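Local coordinates for uronate isomerase (Caulobacter crescentus, PDB 2Q01) that catalyses the isomerisation of D-glucuronate to D-fructuronate and of D-galacturonate to D-tagaturonate in the interconversion of pentoses and glucuronate, at the interface of chains A and B. Coordinates in Å, arbitrary orientation; residue numbers count along the deposited sequence, not the author numbering. Chains: chain A/B, Uronate isomerase.

Contact 1: the interface of chains A and B. Residues chain A 409-410, 449, 453, 456-457; chain B 108, 111-112.
B:Arg111 reaches out of a loop into a groove of chain A lined by A:Phe409, A:Tyr410, A:Met449 and helix 451-469, a case of one long side chain used along its whole length in a patch of the interface. The polar contacts begin at its end. NH2 of the guanidinium forms a weak, fairly straight hydrogen bond and loose salt bridge with OE1 of the A:Glu456 carboxylate, 3.4 Å away; OE1 lies at the guanidinium edge, while the two groups are turned almost perpendicular (82°). Water 1 joins NE to OE1 of A:Glu453. At the base of the residue, water 2 bridges backbone to backbone, from the B:Arg111 carbonyl O to N of A:Phe409. The apolar contacts follow the stem. Extended from CG to NE (chi2 166°, chi3 -167°), it carries CD to 3.8 Å from CD1 of A:Leu457, with CB near the A:Met449 methyl CE and CG against CD of A:Glu453. Beside it, the rings of A:Tyr410 and B:Tyr108 meet edge to face: the CD2-CE2 edge of B:Tyr108 points at the face of A:Tyr410, CD2 lying 3.6 Å from CE1. A methionine in place of B:Arg111 would probably leave A:Glu456 without its cationic mate and water 1 without the NE link. The patch probably helps hold chain B against chain A in the deposited three-chain assembly, whose biological relevance the structure alone does not show.

Contact 2: the interface of chains A and B. Residues chain A 339, 346, 370, 374, 378; chain B 316-317, 332.
A:Leu374 and A:Val339 meet B:Ile332 at the apolar centre of this contact between two copies of a uronate isomerase, a member of the metallo-dependent hydrolase superfamily. CD2 of A:Leu374, on helix 366-375, comes within 3.8 Å of CG1 of B:Ile332, the two side chains roughly perpendicular to each other. The branches of A:Val339 divide the work: CG2 meets CG2 of B:Ile332 where the two side chains lie alongside, pointing opposite ways, while CG1, anti to the backbone N (chi1 -173°), packs 3.5 Å from CD2 of B:His316. CD2 of A:Leu374 also touches CE1 of that imidazole, carrying the apolar surface to the polar rim. There B:His316 is gripped through both ring nitrogens. NE2 donates to the carbonyl O of A:Val339 at 2.6 Å, in a nearly linear bond (178° at H); the oxygen lies in the imidazole plane, although the donor is tilted 29° from the carbonyl plane. ND1 hydrogen-bonds to the phenol OH of A:Tyr378, also at 2.6 Å, and the opposed bonds should fix the ring's rotation. Farther out, the amide of B:Asn317 runs nearly parallel to the phenol ring, its OD1 3.4 Å from CE2 of A:Tyr378. Water 3 links the same phenol OH, at a long 3.3 Å, to the backbone O of B:His316.

Contact 1: the interface of chains A and B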
ATOM      1  N   PHE A 409      -6.264  18.561   6.538  1.00 44.73           N
ATOM      2  CA  PHE A 409      -5.921  18.445   7.952  1.00 37.35           C
ATOM      3  C   PHE A 409      -7.141  18.614   8.843  1.00 35.77           C
ATOM      4  O   PHE A 409      -7.153  18.156   9.990  1.00 28.95           O
ATOM      5  CB  PHE A 409      -4.875  19.490   8.341  1.00 38.16           C
ATOM      6  CG  PHE A 409      -3.527  19.261   7.729  1.00 42.45           C
ATOM      7  CD1 PHE A 409      -2.660  18.301   8.248  1.00 47.00           C
ATOM      8  CD2 PHE A 409      -3.115  20.014   6.641  1.00 39.16           C
ATOM      9  CE1 PHE A 409      -1.406  18.090   7.680  1.00 42.96           C
ATOM     10  CE2 PHE A 409      -1.855  19.816   6.071  1.00 36.97           C
ATOM     11  CZ  PHE A 409      -1.006  18.849   6.590  1.00 41.22           C
ATOM     12  N   TYR A 410      -8.164  19.277   8.313  1.00 29.81           N
ATOM     13  CA  TYR A 410      -9.329  19.657   9.105  1.00 37.29           C
ATOM     14  C   TYR A 410     -10.416  18.588   9.081  1.00 38.59           C
ATOM     15  O   TYR A 410     -11.470  18.738   9.702  1.00 42.99           O
ATOM     16  CB  TYR A 410      -9.845  21.037   8.672  1.00 40.02           C
ATOM     17  CG  TYR A 410      -8.786  22.119   8.808  1.00 40.34           C
ATOM     18  CD1 TYR A 410      -8.080  22.579   7.697  1.00 45.84           C
ATOM     19  CD2 TYR A 410      -8.471  22.659  10.058  1.00 47.10           C
ATOM     20  CE1 TYR A 410      -7.096  23.563   7.823  1.00 45.20           C
ATOM     21  CE2 TYR A 410      -7.495  23.643  10.196  1.00 52.95           C
ATOM     22  CZ  TYR A 410      -6.813  24.088   9.076  1.00 55.67           C
ATOM     23  OH  TYR A 410      -5.848  25.057   9.220  1.00 47.37           O
ATOM     24  N   MET A 449       3.547  24.455   1.285  1.00 44.84           N
ATOM     25  CA  MET A 449       2.828  25.344   2.185  1.00 30.31           C
ATOM     26  C   MET A 449       3.741  26.433   2.717  1.00 40.41           C
ATOM     27  O   MET A 449       4.964  26.304   2.692  1.00 51.02           O
ATOM     28  CB  MET A 449       2.140  24.569   3.314  1.00 29.82           C
ATOM     29  CG  MET A 449       2.934  24.314   4.574  1.00 46.86           C
ATOM     30  SD  MET A 449       2.023  23.256   5.716  1.00 39.31           S
ATOM     31  CE  MET A 449       0.358  23.770   5.345  1.00 52.18           C
ATOM     32  N   GLU A 453       1.141  29.049   7.511  1.00 52.82           N
ATOM     33  CA  GLU A 453       0.150  27.973   7.494  1.00 42.96           C
ATOM     34  C   GLU A 453       0.562  26.805   8.388  1.00 45.40           C
ATOM     35  O   GLU A 453      -0.264  26.255   9.124  1.00 50.33           O
ATOM     36  CB  GLU A 453      -0.065  27.469   6.066  1.00 39.07           C
ATOM     37  CG  GLU A 453      -0.739  28.456   5.123  1.00 38.99           C
ATOM     38  CD  GLU A 453      -0.714  27.993   3.674  1.00 48.60           C
ATOM     39  OE1 GLU A 453      -1.480  28.538   2.852  1.00 47.84           O
ATOM     40  OE2 GLU A 453       0.071  27.082   3.349  1.00 43.68           O
ATOM     41  N   GLU A 456       0.290  27.713  12.179  1.00 43.00           N
ATOM     42  CA  GLU A 456      -1.095  27.594  12.613  1.00 39.80           C
ATOM     43  C   GLU A 456      -1.484  26.130  12.791  1.00 41.41           C
ATOM     44  O   GLU A 456      -2.215  25.788  13.721  1.00 46.38           O
ATOM     45  CB  GLU A 456      -2.031  28.245  11.600  1.00 41.67           C
ATOM     46  CG  GLU A 456      -2.209  29.743  11.768  1.00 67.48           C
ATOM     47  CD  GLU A 456      -3.306  30.313  10.873  1.00 83.90           C
ATOM     48  OE1 GLU A 456      -4.449  29.802  10.912  1.00 82.85           O
ATOM     49  OE2 GLU A 456      -3.021  31.282  10.137  1.00 86.72           O
ATOM     50  N   LEU A 457      -0.969  25.270  11.912  1.00 39.06           N
ATOM     51  CA  LEU A 457      -1.423  23.888  11.833  1.00 35.97           C
ATOM     52  C   LEU A 457      -0.985  22.959  12.957  1.00 42.57           C
ATOM     53  O   LEU A 457      -1.821  22.222  13.469  1.00 51.31           O
ATOM     54  CB  LEU A 457      -1.153  23.276  10.458  1.00 38.37           C
ATOM     55  CG  LEU A 457      -2.292  23.526   9.464  1.00 41.73           C
ATOM     56  CD1 LEU A 457      -1.849  23.221   8.076  1.00 30.51           C
ATOM     57  CD2 LEU A 457      -3.519  22.699   9.794  1.00 46.40           C
TER
ATOM     58  N   TYR B 108      -8.553  28.098   3.530  1.00 42.92           N
ATOM     59  CA  TYR B 108      -7.599  27.462   4.460  1.00 39.13           C
ATOM     60  C   TYR B 108      -7.712  25.926   4.519  1.00 35.73           C
ATOM     61  O   TYR B 108      -6.753  25.237   4.859  1.00 38.98           O
ATOM     62  CB  TYR B 108      -7.750  28.060   5.871  1.00 38.09           C
ATOM     63  CG  TYR B 108      -9.016  27.649   6.600  1.00 39.79           C
ATOM     64  CD1 TYR B 108     -10.224  28.301   6.358  1.00 51.16           C
ATOM     65  CD2 TYR B 108      -9.007  26.611   7.533  1.00 45.91           C
ATOM     66  CE1 TYR B 108     -11.385  27.929   7.016  1.00 43.76           C
ATOM     67  CE2 TYR B 108     -10.168  26.233   8.200  1.00 40.81           C
ATOM     68  CZ  TYR B 108     -11.354  26.895   7.930  1.00 48.07           C
ATOM     69  OH  TYR B 108     -12.515  26.542   8.572  1.00 54.93           O
ATOM     70  N   ARG B 111      -5.047  23.592   2.657  1.00 39.12           N
ATOM     71  CA  ARG B 111      -3.654  23.492   3.098  1.00 36.83           C
ATOM     72  C   ARG B 111      -3.161  22.049   3.004  1.00 44.49           C
ATOM     73  O   ARG B 111      -3.713  21.149   3.645  1.00 40.85           O
ATOM     74  CB  ARG B 111      -3.502  24.005   4.540  1.00 36.30           C
ATOM     75  CG  ARG B 111      -3.476  25.513   4.654  1.00 24.22           C
ATOM     76  CD  ARG B 111      -3.656  25.978   6.088  1.00 44.78           C
ATOM     77  NE  ARG B 111      -3.936  27.413   6.159  1.00 39.89           N
ATOM     78  CZ  ARG B 111      -4.061  28.106   7.289  1.00 51.62           C
ATOM     79  NH1 ARG B 111      -4.314  29.406   7.240  1.00 50.55           N
ATOM     80  NH2 ARG B 111      -3.935  27.511   8.469  1.00 44.96           N
ATOM     81  N   GLY B 112      -2.146  21.829   2.176  1.00 42.30           N
ATOM     82  CA  GLY B 112      -1.540  20.508   2.053  1.00 38.67           C
ATOM     83  C   GLY B 112      -2.077  19.672   0.910  1.00 42.20           C
ATOM     84  O   GLY B 112      -1.580  18.568   0.645  1.00 34.52           O
TER
HETATM   85  O   HOH W   1      -4.283  28.533   3.340  1.00 46.26           O
HETATM   86  O   HOH W   2      -5.949  20.916   4.896  1.00 48.72           O

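Contact 2: the interface of chains A and B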
ATOM      1  N   VAL A 339     -16.317   1.432   1.949  1.00 36.86           N
ATOM      2  CA  VAL A 339     -17.158   2.062   0.915  1.00 44.50           C
ATOM      3  C   VAL A 339     -18.570   1.477   0.880  1.00 44.91           C
ATOM      4  O   VAL A 339     -19.545   2.219   0.973  1.00 51.48           O
ATOM      5  CB  VAL A 339     -16.496   2.025  -0.507  1.00 34.29           C
ATOM      6  CG1 VAL A 339     -17.297   2.827  -1.519  1.00 32.39           C
ATOM      7  CG2 VAL A 339     -15.095   2.571  -0.461  1.00 37.27           C
ATOM      8  N   LEU A 346     -24.584   5.930   6.065  1.00 32.26           N
ATOM      9  CA  LEU A 346     -24.386   7.225   5.415  1.00 34.40           C
ATOM     10  C   LEU A 346     -25.539   7.655   4.507  1.00 42.02           C
ATOM     11  O   LEU A 346     -25.695   8.847   4.231  1.00 47.96           O
ATOM     12  CB  LEU A 346     -23.061   7.247   4.641  1.00 34.95           C
ATOM     13  CG  LEU A 346     -21.775   7.157   5.470  1.00 35.25           C
ATOM     14  CD1 LEU A 346     -20.571   6.931   4.577  1.00 39.58           C
ATOM     15  CD2 LEU A 346     -21.585   8.385   6.344  1.00 35.91           C
ATOM     16  N   GLU A 370     -10.053   4.838   0.325  1.00 36.44           N
ATOM     17  CA  GLU A 370     -11.420   4.889   0.848  1.00 33.93           C
ATOM     18  C   GLU A 370     -11.622   5.947   1.927  1.00 34.45           C
ATOM     19  O   GLU A 370     -12.511   6.782   1.810  1.00 34.42           O
ATOM     20  CB  GLU A 370     -11.859   3.510   1.372  1.00 37.92           C
ATOM     21  CG  GLU A 370     -11.563   2.337   0.420  1.00 43.05           C
ATOM     22  CD  GLU A 370     -12.144   1.022   0.889  1.00 47.41           C
ATOM     23  OE1 GLU A 370     -12.835   1.005   1.929  1.00 54.54           O
ATOM     24  OE2 GLU A 370     -11.920  -0.002   0.208  1.00 69.86           O
ATOM     25  N   LEU A 374     -13.835   9.355   1.541  1.00 29.76           N
ATOM     26  CA  LEU A 374     -15.067   9.380   2.336  1.00 28.95           C
ATOM     27  C   LEU A 374     -15.111  10.573   3.290  1.00 34.46           C
ATOM     28  O   LEU A 374     -16.088  11.317   3.296  1.00 39.87           O
ATOM     29  CB  LEU A 374     -15.272   8.067   3.109  1.00 28.45           C
ATOM     30  CG  LEU A 374     -15.727   6.804   2.353  1.00 29.66           C
ATOM     31  CD1 LEU A 374     -15.797   5.621   3.306  1.00 26.40           C
ATOM     32  CD2 LEU A 374     -17.061   6.989   1.633  1.00 13.18           C
ATOM     33  N   TYR A 378     -18.162  13.498   3.175  1.00 37.07           N
ATOM     34  CA  TYR A 378     -19.316  13.426   4.073  1.00 37.97           C
ATOM     35  C   TYR A 378     -19.123  14.323   5.282  1.00 35.55           C
ATOM     36  O   TYR A 378     -18.101  14.213   5.961  1.00 42.85           O
ATOM     37  CB  TYR A 378     -19.563  11.989   4.538  1.00 33.31           C
ATOM     38  CG  TYR A 378     -20.225  11.111   3.511  1.00 34.02           C
ATOM     39  CD1 TYR A 378     -19.482  10.218   2.744  1.00 34.19           C
ATOM     40  CD2 TYR A 378     -21.598  11.172   3.306  1.00 38.55           C
ATOM     41  CE1 TYR A 378     -20.095   9.403   1.798  1.00 30.79           C
ATOM     42  CE2 TYR A 378     -22.216  10.374   2.363  1.00 36.11           C
ATOM     43  CZ  TYR A 378     -21.462   9.491   1.613  1.00 44.13           C
ATOM     44  OH  TYR A 378     -22.084   8.698   0.682  1.00 42.48           O
TER
ATOM     45  N   HIS B 316     -22.127   7.614  -4.625  1.00 42.66           N
ATOM     46  CA  HIS B 316     -22.131   6.982  -3.306  1.00 39.04           C
ATOM     47  C   HIS B 316     -23.115   7.653  -2.345  1.00 44.86           C
ATOM     48  O   HIS B 316     -23.751   6.981  -1.534  1.00 50.77           O
ATOM     49  CB  HIS B 316     -20.715   7.011  -2.736  1.00 36.90           C
ATOM     50  CG  HIS B 316     -20.527   6.163  -1.524  1.00 35.14           C
ATOM     51  ND1 HIS B 316     -20.703   6.643  -0.244  1.00 32.20           N
ATOM     52  CD2 HIS B 316     -20.171   4.865  -1.394  1.00 27.37           C
ATOM     53  CE1 HIS B 316     -20.461   5.676   0.624  1.00 22.69           C
ATOM     54  NE2 HIS B 316     -20.136   4.587  -0.049  1.00 38.57           N
ATOM     55  N   ASN B 317     -23.236   8.975  -2.449  1.00 48.03           N
ATOM     56  CA  ASN B 317     -24.244   9.731  -1.719  1.00 50.86           C
ATOM     57  C   ASN B 317     -25.551   9.641  -2.494  1.00 60.53           C
ATOM     58  O   ASN B 317     -25.686  10.235  -3.572  1.00 61.27           O
ATOM     59  CB  ASN B 317     -23.801  11.189  -1.567  1.00 51.32           C
ATOM     60  CG  ASN B 317     -24.471  11.908  -0.400  1.00 57.03           C
ATOM     61  OD1 ASN B 317     -23.803  12.597   0.368  1.00 46.61           O
ATOM     62  ND2 ASN B 317     -25.788  11.772  -0.274  1.00 54.24           N
ATOM     63  N   ILE B 332     -16.455   7.392  -4.957  1.00 36.49           N
ATOM     64  CA  ILE B 332     -15.415   6.879  -4.071  1.00 37.28           C
ATOM     65  C   ILE B 332     -14.729   5.682  -4.737  1.00 43.42           C
ATOM     66  O   ILE B 332     -15.402   4.847  -5.325  1.00 52.05           O
ATOM     67  CB  ILE B 332     -16.025   6.456  -2.686  1.00 32.11           C
ATOM     68  CG1 ILE B 332     -17.020   7.501  -2.149  1.00 31.19           C
ATOM     69  CG2 ILE B 332     -14.943   6.166  -1.651  1.00 27.69           C
ATOM     70  CD1 ILE B 332     -16.435   8.901  -1.830  1.00 37.67           C
TER
HETATM   71  O   HOH W   3     -25.118   7.426   0.794  1.00 35.82           O

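Contact 1 and contact 2 belong to the same A-B interface, their C-alpha centres about 23 Å apart, and share no residue or secondary-structure element. On chain A, contact 1 draws on helix 451-469 and contact 2 on helices 343-349 and 366-375; on chain B, 3-10 helix 107-110 and the loop that follows it serve the former, and the 316-317 loop with strand 332-333 the latter. Their grips differ, an arginine with water bridges in one and a histidine hydrogen-bonded through both ring nitrogens in the other. Two separated anchorages should resist rocking between the subunits, and since the interface is not an exact two-fold, the chains contribute different surfaces.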